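Local coordinates for protein sylvaticin (Pythium sylvaticum, PDB 2POS) that is a secreted alpha-elicitin-like protein that, as in related elicitins, probably binds sterols and may elicit defence responses in plants, at residues W1-E6 and R79-K84; K14-L18 and A62-P68; C27-W33 and Q46-M50. The contacts are given in a common frame with arbitrary orientation. Residues are numbered along the deposited sequence.

Interaction 1: residues W1-E6 and R79-K84. With NI (nickel (II) ion), chain E.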
loop_
_atom_site.group_PDB
_atom_site.type_symbol
_atom_site.label_atom_id
_atom_site.label_comp_id
_atom_site.label_asym_id
_atom_site.label_seq_id
_atom_site.Cartn_x
_atom_site.Cartn_y
_atom_site.Cartn_z
ATOM N N TRP A 1 -4.889 -10.848 10.601
ATOM C CA TRP A 1 -5.338 -9.507 10.127
ATOM C C TRP A 1 -6.825 -9.544 9.898
ATOM O O TRP A 1 -7.398 -10.612 9.646
ATOM C CB TRP A 1 -4.631 -9.127 8.820
ATOM C CG TRP A 1 -3.161 -9.026 8.990
ATOM C CD1 TRP A 1 -2.226 -9.956 8.624
ATOM C CD2 TRP A 1 -2.446 -7.956 9.614
ATOM N NE1 TRP A 1 -0.970 -9.524 8.979
ATOM C CE2 TRP A 1 -1.073 -8.295 9.574
ATOM C CE3 TRP A 1 -2.828 -6.742 10.200
ATOM C CZ2 TRP A 1 -0.085 -7.463 10.103
ATOM C CZ3 TRP A 1 -1.842 -5.910 10.724
ATOM C CH2 TRP A 1 -0.485 -6.277 10.667
ATOM N N GLU A 2 -7.444 -8.372 9.969
ATOM C CA GLU A 2 -8.863 -8.246 9.698
ATOM C C GLU A 2 -9.171 -8.520 8.232
ATOM O O GLU A 2 -8.607 -7.887 7.343
ATOM C CB GLU A 2 -9.359 -6.852 10.096
ATOM C CG GLU A 2 -10.859 -6.708 9.970
ATOM C CD GLU A 2 -11.593 -7.747 10.802
ATOM O OE1 GLU A 2 -11.319 -7.813 12.024
ATOM O OE2 GLU A 2 -12.432 -8.498 10.235
ATOM N N GLU A 3 -10.078 -9.464 7.994
ATOM C CA GLU A 3 -10.442 -9.858 6.634
ATOM C C GLU A 3 -11.928 -9.646 6.317
ATOM O O GLU A 3 -12.348 -9.849 5.177
ATOM C CB GLU A 3 -10.045 -11.313 6.372
ATOM C CG GLU A 3 -8.553 -11.640 6.571
ATOM C CD GLU A 3 -7.623 -11.015 5.520
ATOM O OE1 GLU A 3 -8.112 -10.553 4.463
ATOM O OE2 GLU A 3 -6.393 -11.003 5.750
ATOM N N THR A 4 -12.712 -9.231 7.311
ATOM C CA THR A 4 -14.158 -9.073 7.123
ATOM C C THR A 4 -14.617 -7.640 7.358
ATOM O O THR A 4 -15.320 -7.055 6.527
ATOM C CB THR A 4 -14.955 -10.028 8.039
ATOM O OG1 THR A 4 -14.582 -11.380 7.749
ATOM C CG2 THR A 4 -16.460 -9.859 7.821
ATOM N N LYS A 5 -14.224 -7.083 8.497
ATOM C CA LYS A 5 -14.615 -5.728 8.862
ATOM C C LYS A 5 -14.068 -4.729 7.852
ATOM O O LYS A 5 -12.864 -4.701 7.579
ATOM C CB LYS A 5 -14.124 -5.421 10.271
ATOM C CG LYS A 5 -14.569 -4.098 10.857
ATOM C CD LYS A 5 -14.356 -4.092 12.377
ATOM C CE LYS A 5 -12.882 -4.185 12.753
ATOM N NZ LYS A 5 -12.663 -4.194 14.234
ATOM N N GLU A 6 -14.962 -3.914 7.303
ATOM C CA GLU A 6 -14.592 -2.921 6.293
ATOM C C GLU A 6 -14.283 -1.560 6.914
ATOM O O GLU A 6 -14.903 -1.163 7.908
ATOM C CB GLU A 6 -15.672 -2.827 5.205
ATOM C CG GLU A 6 -15.710 -4.092 4.349
ATOM C CD GLU A 6 -16.943 -4.240 3.471
ATOM O OE1 GLU A 6 -17.690 -3.261 3.278
ATOM O OE2 GLU A 6 -17.148 -5.362 2.967
ATOM N N ARG A 79 -10.173 -5.001 -2.877
ATOM C CA ARG A 79 -10.269 -5.120 -1.432
ATOM C C ARG A 79 -8.891 -5.424 -0.882
ATOM O O ARG A 79 -8.248 -6.392 -1.288
ATOM C CB ARG A 79 -11.240 -6.240 -1.045
ATOM C CG ARG A 79 -12.680 -6.007 -1.463
ATOM C CD ARG A 79 -13.487 -7.292 -1.344
ATOM N NE ARG A 79 -13.317 -7.930 -0.038
ATOM C CZ ARG A 79 -14.034 -7.646 1.046
ATOM N NH1 ARG A 79 -14.990 -6.725 0.998
ATOM N NH2 ARG A 79 -13.794 -8.289 2.180
ATOM N N LEU A 80 -8.419 -4.578 0.025
ATOM C CA LEU A 80 -7.154 -4.855 0.687
ATOM C C LEU A 80 -7.144 -4.277 2.087
ATOM O O LEU A 80 -7.844 -3.312 2.391
ATOM C CB LEU A 80 -5.969 -4.305 -0.110
ATOM C CG LEU A 80 -5.655 -2.808 0.050
ATOM C CD1 LEU A 80 -4.291 -2.476 -0.532
ATOM C CD2 LEU A 80 -6.751 -1.947 -0.570
ATOM N N ASN A 81 -6.343 -4.902 2.932
ATOM C CA ASN A 81 -6.054 -4.399 4.256
ATOM C C ASN A 81 -4.699 -3.693 4.186
ATOM O O ASN A 81 -3.659 -4.334 4.064
ATOM C CB ASN A 81 -6.018 -5.580 5.222
ATOM C CG ASN A 81 -5.784 -5.167 6.654
ATOM O OD1 ASN A 81 -4.981 -4.277 6.939
ATOM N ND2 ASN A 81 -6.471 -5.840 7.578
ATOM N N VAL A 82 -4.733 -2.365 4.236
ATOM C CA VAL A 82 -3.525 -1.547 4.077
ATOM C C VAL A 82 -2.514 -1.779 5.203
ATOM O O VAL A 82 -1.307 -1.776 4.963
ATOM C CB VAL A 82 -3.853 -0.028 3.956
ATOM C CG1 VAL A 82 -2.565 0.793 3.892
ATOM C CG2 VAL A 82 -4.699 0.236 2.729
ATOM N N LYS A 83 -2.994 -1.981 6.426
ATOM C CA LYS A 83 -2.092 -2.249 7.547
ATOM C C LYS A 83 -1.361 -3.583 7.349
ATOM O O LYS A 83 -0.157 -3.685 7.597
ATOM C CB LYS A 83 -2.836 -2.217 8.881
ATOM C CG LYS A 83 -1.909 -2.140 10.084
ATOM C CD LYS A 83 -2.685 -2.064 11.387
ATOM C CE LYS A 83 -1.731 -2.058 12.564
ATOM N NZ LYS A 83 -2.481 -2.096 13.857
ATOM N N LYS A 84 -2.089 -4.599 6.892
ATOM C CA LYS A 84 -1.475 -5.879 6.537
ATOM C C LYS A 84 -0.396 -5.674 5.479
ATOM O O LYS A 84 0.739 -6.127 5.640
ATOM C CB LYS A 84 -2.537 -6.839 6.026
ATOM C CG LYS A 84 -2.000 -8.188 5.555
ATOM C CD LYS A 84 -3.173 -9.043 5.124
ATOM C CE LYS A 84 -2.748 -10.438 4.750
ATOM N NZ LYS A 84 -3.945 -11.184 4.294
HETATM NI NI NI E . -6.254 -12.289 9.915
HETATM O O HOH W 1 -10.972 -9.903 2.779
HETATM O O HOH W 2 -16.015 -7.669 4.004
#

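Interaction 2: residues K14-L18 and A62-P68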
loop_
_atom_site.group_PDB
_atom_site.type_symbol
_atom_site.label_atom_id
_atom_site.label_comp_id
_atom_site.label_asym_id
_atom_site.label_seq_id
_atom_site.Cartn_x
_atom_site.Cartn_y
_atom_site.Cartn_z
ATOM N N LYS A 14 -6.947 9.369 4.899
ATOM C CA LYS A 14 -5.647 9.234 5.560
ATOM C C LYS A 14 -4.489 9.147 4.571
ATOM O O LYS A 14 -3.359 9.490 4.917
ATOM C CB LYS A 14 -5.598 7.968 6.416
ATOM C CG LYS A 14 -6.370 8.004 7.704
ATOM C CD LYS A 14 -6.077 6.692 8.422
ATOM C CE LYS A 14 -6.914 6.530 9.653
ATOM N NZ LYS A 14 -6.618 5.196 10.252
ATOM N N LEU A 15 -4.771 8.657 3.368
ATOM C CA LEU A 15 -3.740 8.443 2.355
ATOM C C LEU A 15 -3.287 9.724 1.650
ATOM O O LEU A 15 -2.334 9.689 0.875
ATOM C CB LEU A 15 -4.228 7.429 1.315
ATOM C CG LEU A 15 -4.704 6.069 1.832
ATOM C CD1 LEU A 15 -5.267 5.266 0.664
ATOM C CD2 LEU A 15 -3.585 5.318 2.522
ATOM N N ALA A 16 -3.952 10.846 1.925
ATOM C CA ALA A 16 -3.709 12.097 1.176
ATOM C C ALA A 16 -2.237 12.534 1.101
ATOM O O ALA A 16 -1.766 12.930 0.032
ATOM C CB ALA A 16 -4.589 13.229 1.712
ATOM N N PRO A 17 -1.494 12.443 2.221
ATOM C CA PRO A 17 -0.075 12.846 2.148
ATOM C C PRO A 17 0.742 12.119 1.075
ATOM O O PRO A 17 1.746 12.657 0.588
ATOM C CB PRO A 17 0.451 12.491 3.542
ATOM C CG PRO A 17 -0.732 12.600 4.414
ATOM C CD PRO A 17 -1.854 12.027 3.589
ATOM N N LEU A 18 0.333 10.907 0.699
ATOM C CA LEU A 18 1.110 10.145 -0.276
ATOM C C LEU A 18 1.209 10.848 -1.627
ATOM O O LEU A 18 2.211 10.705 -2.318
ATOM C CB LEU A 18 0.550 8.735 -0.460
ATOM C CG LEU A 18 0.446 7.861 0.790
ATOM C CD1 LEU A 18 -0.110 6.533 0.360
ATOM C CD2 LEU A 18 1.806 7.693 1.468
ATOM N N ALA A 62 6.221 5.498 4.743
ATOM C CA ALA A 62 5.343 6.673 4.727
ATOM C C ALA A 62 3.873 6.291 4.960
ATOM O O ALA A 62 3.127 7.038 5.603
ATOM C CB ALA A 62 5.501 7.446 3.426
ATOM N N ILE A 63 3.463 5.127 4.454
ATOM C CA ILE A 63 2.111 4.622 4.718
ATOM C C ILE A 63 1.967 4.204 6.182
ATOM O O ILE A 63 0.949 4.491 6.820
ATOM C CB ILE A 63 1.704 3.463 3.758
ATOM C CG1 ILE A 63 1.783 3.938 2.303
ATOM C CG2 ILE A 63 0.282 3.000 4.059
ATOM C CD1 ILE A 63 1.821 2.825 1.242
ATOM N N LYS A 64 2.982 3.532 6.719
ATOM C CA LYS A 64 2.967 3.169 8.134
ATOM C C LYS A 64 2.728 4.395 9.012
ATOM O O LYS A 64 1.968 4.332 9.977
ATOM C CB LYS A 64 4.273 2.498 8.543
ATOM C CG LYS A 64 4.390 1.067 8.113
ATOM C CD LYS A 64 5.706 0.496 8.596
ATOM C CE LYS A 64 5.836 -0.951 8.197
ATOM N NZ LYS A 64 7.172 -1.474 8.573
ATOM N N ALA A 65 3.381 5.504 8.659
ATOM C CA ALA A 65 3.297 6.764 9.411
ATOM C C ALA A 65 1.890 7.383 9.439
ATOM O O ALA A 65 1.590 8.231 10.292
ATOM C CB ALA A 65 4.316 7.772 8.859
ATOM N N LEU A 66 1.035 6.955 8.511
ATOM C CA LEU A 66 -0.363 7.395 8.465
ATOM C C LEU A 66 -1.245 6.629 9.440
ATOM O O LEU A 66 -2.426 6.934 9.584
ATOM C CB LEU A 66 -0.941 7.205 7.064
ATOM C CG LEU A 66 -0.131 7.684 5.866
ATOM C CD1 LEU A 66 -0.812 7.190 4.607
ATOM C CD2 LEU A 66 -0.001 9.196 5.869
ATOM N N ASN A 67 -0.674 5.620 10.086
ATOM C CA ASN A 67 -1.418 4.765 11.015
ATOM C C ASN A 67 -2.691 4.167 10.416
ATOM O O ASN A 67 -3.785 4.400 10.936
ATOM C CB ASN A 67 -1.709 5.516 12.314
ATOM C CG ASN A 67 -0.446 5.881 13.047
ATOM O OD1 ASN A 67 0.453 5.049 13.199
ATOM N ND2 ASN A 67 -0.346 7.133 13.480
ATOM N N PRO A 68 -2.548 3.380 9.332
ATOM C CA PRO A 68 -3.705 2.751 8.703
ATOM C C PRO A 68 -4.356 1.754 9.656
ATOM O O PRO A 68 -3.655 1.091 10.425
ATOM C CB PRO A 68 -3.095 2.011 7.507
ATOM C CG PRO A 68 -1.677 1.789 7.877
ATOM C CD PRO A 68 -1.291 3.004 8.658
#

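Interaction 3: residues C27-W33 and Q46-M50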
loop_
_atom_site.group_PDB
_atom_site.type_symbol
_atom_site.label_atom_id
_atom_site.label_comp_id
_atom_site.label_asym_id
_atom_site.label_seq_id
_atom_site.Cartn_x
_atom_site.Cartn_y
_atom_site.Cartn_z
ATOM N N CYS A 27 7.913 4.454 -6.884
ATOM C CA CYS A 27 7.604 3.062 -6.575
ATOM C C CYS A 27 6.587 2.484 -7.556
ATOM O O CYS A 27 6.785 1.380 -8.071
ATOM C CB CYS A 27 7.099 2.932 -5.136
ATOM S SG CYS A 27 6.720 1.233 -4.641
ATOM N N GLN A 28 5.521 3.236 -7.827
ATOM C CA GLN A 28 4.466 2.793 -8.739
ATOM C C GLN A 28 4.991 2.614 -10.160
ATOM O O GLN A 28 4.728 1.587 -10.799
ATOM C CB GLN A 28 3.280 3.768 -8.718
ATOM C CG GLN A 28 2.520 3.777 -7.384
ATOM C CD GLN A 28 1.299 4.677 -7.404
ATOM O OE1 GLN A 28 0.340 4.447 -6.669
ATOM N NE2 GLN A 28 1.329 5.714 -8.244
ATOM N N ASP A 29 5.765 3.585 -10.638
ATOM C CA ASP A 29 6.335 3.502 -11.985
ATOM C C ASP A 29 7.345 2.370 -12.132
ATOM O O ASP A 29 7.394 1.718 -13.173
ATOM C CB ASP A 29 6.982 4.830 -12.389
ATOM C CG ASP A 29 5.964 5.942 -12.608
ATOM O OD1 ASP A 29 4.745 5.676 -12.555
ATOM O OD2 ASP A 29 6.389 7.092 -12.840
ATOM N N ALA A 30 8.138 2.131 -11.087
ATOM C CA ALA A 30 9.155 1.079 -11.115
ATOM C C ALA A 30 8.541 -0.315 -11.111
ATOM O O ALA A 30 9.037 -1.221 -11.785
ATOM C CB ALA A 30 10.118 1.231 -9.944
ATOM N N SER A 31 7.458 -0.482 -10.353
ATOM C CA SER A 31 6.913 -1.814 -10.094
ATOM C C SER A 31 5.659 -2.160 -10.889
ATOM O O SER A 31 5.368 -3.341 -11.088
ATOM C CB SER A 31 6.617 -1.971 -8.600
ATOM O OG SER A 31 5.555 -1.127 -8.211
ATOM N N GLY A 32 4.911 -1.141 -11.315
ATOM C CA GLY A 32 3.616 -1.363 -11.948
ATOM C C GLY A 32 2.488 -1.579 -10.948
ATOM O O GLY A 32 1.324 -1.719 -11.347
ATOM N N TRP A 33 2.833 -1.641 -9.657
ATOM C CA TRP A 33 1.833 -1.719 -8.582
ATOM C C TRP A 33 1.331 -0.331 -8.227
ATOM O O TRP A 33 2.126 0.593 -8.051
ATOM C CB TRP A 33 2.415 -2.380 -7.328
ATOM C CG TRP A 33 1.515 -2.295 -6.124
ATOM C CD1 TRP A 33 0.380 -3.017 -5.902
ATOM C CD2 TRP A 33 1.679 -1.444 -4.981
ATOM N NE1 TRP A 33 -0.176 -2.674 -4.688
ATOM C CE2 TRP A 33 0.601 -1.709 -4.104
ATOM C CE3 TRP A 33 2.630 -0.486 -4.613
ATOM C CZ2 TRP A 33 0.450 -1.048 -2.880
ATOM C CZ3 TRP A 33 2.481 0.175 -3.393
ATOM C CH2 TRP A 33 1.404 -0.115 -2.541
ATOM N N GLN A 46 5.279 -7.835 -9.316
ATOM C CA GLN A 46 5.341 -6.460 -8.822
ATOM C C GLN A 46 6.149 -6.375 -7.547
ATOM O O GLN A 46 6.973 -5.469 -7.391
ATOM C CB GLN A 46 3.936 -5.903 -8.598
ATOM C CG GLN A 46 3.191 -5.619 -9.893
ATOM C CD GLN A 46 1.697 -5.459 -9.692
ATOM O OE1 GLN A 46 1.171 -5.705 -8.606
ATOM N NE2 GLN A 46 1.001 -5.053 -10.748
ATOM N N LEU A 47 5.927 -7.331 -6.647
ATOM C CA LEU A 47 6.660 -7.375 -5.385
ATOM C C LEU A 47 8.174 -7.487 -5.602
ATOM O O LEU A 47 8.956 -6.806 -4.935
ATOM C CB LEU A 47 6.153 -8.523 -4.503
ATOM C CG LEU A 47 6.747 -8.618 -3.098
ATOM C CD1 LEU A 47 6.459 -7.347 -2.294
ATOM C CD2 LEU A 47 6.184 -9.839 -2.373
ATOM N N LYS A 48 8.575 -8.357 -6.534
ATOM C CA LYS A 48 9.973 -8.509 -6.937
ATOM C C LYS A 48 10.587 -7.153 -7.261
ATOM O O LYS A 48 11.664 -6.808 -6.770
ATOM C CB LYS A 48 10.057 -9.410 -8.177
ATOM C CG LYS A 48 11.470 -9.739 -8.661
ATOM C CD LYS A 48 11.962 -11.094 -8.169
ATOM C CE LYS A 48 12.791 -10.963 -6.896
ATOM N NZ LYS A 48 13.368 -12.264 -6.449
ATOM N N LEU A 49 9.888 -6.398 -8.100
ATOM C CA LEU A 49 10.329 -5.068 -8.495
ATOM C C LEU A 49 10.363 -4.100 -7.314
ATOM O O LEU A 49 11.332 -3.373 -7.141
ATOM C CB LEU A 49 9.444 -4.529 -9.618
ATOM C CG LEU A 49 9.712 -5.136 -11.003
ATOM C CD1 LEU A 49 8.506 -4.982 -11.920
ATOM C CD2 LEU A 49 10.952 -4.502 -11.627
ATOM N N MET A 50 9.315 -4.122 -6.490
ATOM C CA MET A 50 9.243 -3.257 -5.309
ATOM C C MET A 50 10.402 -3.513 -4.355
ATOM O O MET A 50 11.012 -2.573 -3.841
ATOM C CB MET A 50 7.928 -3.483 -4.561
ATOM C CG MET A 50 6.711 -2.943 -5.275
ATOM S SD MET A 50 5.187 -3.392 -4.429
ATOM C CE MET A 50 5.226 -2.252 -3.050
#

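Interaction 1: residues W1-E6 and R79-K84
A polar surface contact ties the irregular N-terminal segment to the junction between strand 78-80 and helix 82-92. Asn81 is the N-cap of that helix: its OD1 accepts from Lys84 N at 2.9 Å, while its ND2 donates to Glu2 O at 3.0 Å and also to Asp70 of a nearby loop. An amide suits this place because it can accept and donate at once. Two salt bridges lie along the segment, Glu3 OE2 to Lys84 NZ at 2.9 Å and Glu6 OE2 to Arg79 NH1 at 3.2 Å; water 2 joins Thr4 O, Glu6 OE2 and Arg79 NH2. The aliphatic stem of Lys84 lies over the Trp1 indole, its CG 3.7 Å from the five-membered ring centroid in a CH-pi contact, and Trp1 NE1 hydrogen-bonds to Glu88 OE2. Trp1 N and Trp1 O chelate nickel at 2.1 and 2.0 Å, and three further ligand atoms complete the coordination. Such bidentate binding is characteristic of a metal site at a free N-terminus.

Interaction 2: residues K14-L18 and A62-P68
Leu66 projects toward segment 14-18 and fits among Leu15, Pro17 and Leu18. Its CD1 lies 3.9 Å from Leu15 CD2 and 4.1 Å from Leu18 CG, while its CD2 meets Pro17 CG at 3.8 Å; a branched leucine can thus touch several neighbours at once. CD1 also packs against the backbone, 3.4 Å from Lys14 O. In the mainly helical elicitin fold, this joins the connection between helices 10-13 and 22-31 to the end of helix 54-64. There a type I turn runs from Lys64 to Asn67, closed by Asn67 N to Lys64 O at 2.9 Å, and Asn67 takes positive phi, which asparagine tolerates better than most residues. Further back along the helix, Leu18 CD1 approaches Ile63 CG1 at 3.8 Å, and Leu18 CD2 meets the small Ala62 CB at 4.2 Å. Toward the surface, the long, extended Lys14 side chain carries NZ to Asn67 O, a 3.0 Å hydrogen bond, while the same ammonium forms a salt bridge with Glu11.

Interaction 3: residues C27-W33 and Q46-M50
A Met-aromatic contact lies at the heart of this helix-helix packing in the elicitin fold, where helix 22-31 and the tryptophan that follows it meet helix 44-51. The short helical segments 27-31 and 46-50 approach to 8.9 Å between axes, with 124° between their directions. Met50 turns the end of its flexible side chain toward the first segment: SD sits 4.5 Å from the centroid of the six-membered ring of Trp33, in an oblique position, and CE comes within 3.5 Å of Trp33 CE3. The same methyl lies 4.1 Å from Cys27 SG, whose sulfur is bonded to Cys56 in a disulfide to helix 54-64.

The small side chain of Ser31 lets the backbones come close: its CA is 5.0 Å from Leu49 CA, and Ser31 CB rests 3.5 Å from Met50 CG. The serine hydroxyl turns back to its own chain, with OG donating to Cys27 O at 2.8 Å and accepting from Trp33 N at 3.1 Å in an ST turn. Gly32, just after the helix, has positive phi, a conformation in which a CB would press against the preceding carbonyl. Gln46 CG packs 3.4 Å from Ser31 O, while Gln46 OE1 accepts from Thr43 N, and Trp33 NE1 hydrogen-bonds to Gly40 O. No hydrogen bond links the two segments: the Ser31 hydroxyl finds its partners within its own segment, and Trp33 NE1 and Gln46 OE1 find theirs outside both, so the contact depends on shape and on the polarisable sulfur and indole surfaces.

Overall arrangement
Along the chain, interaction 3 is nested within interaction 2, and both within the stretch closed by interaction 1. Interactions 1 and 2 are neighbours, with centres about 15 Å apart: Val82 CG1 reaches Ile63 CG2 at 3.6 Å, and Lys83 CD packs 3.4 Å from Pro68 O, so the start of helix 82-92 adjoins the end of helix 54-64. Interaction 3 lies across the chain's centre from both, its centre about 21 Å from that of interaction 1 and 18 Å from that of interaction 2, without touching either. Helix 82-92, which begins in interaction 1, also touches interaction 3, Leu85 against Trp33 and Phe89 against Met50. The nickel is bound at the N-terminus, in interaction 1.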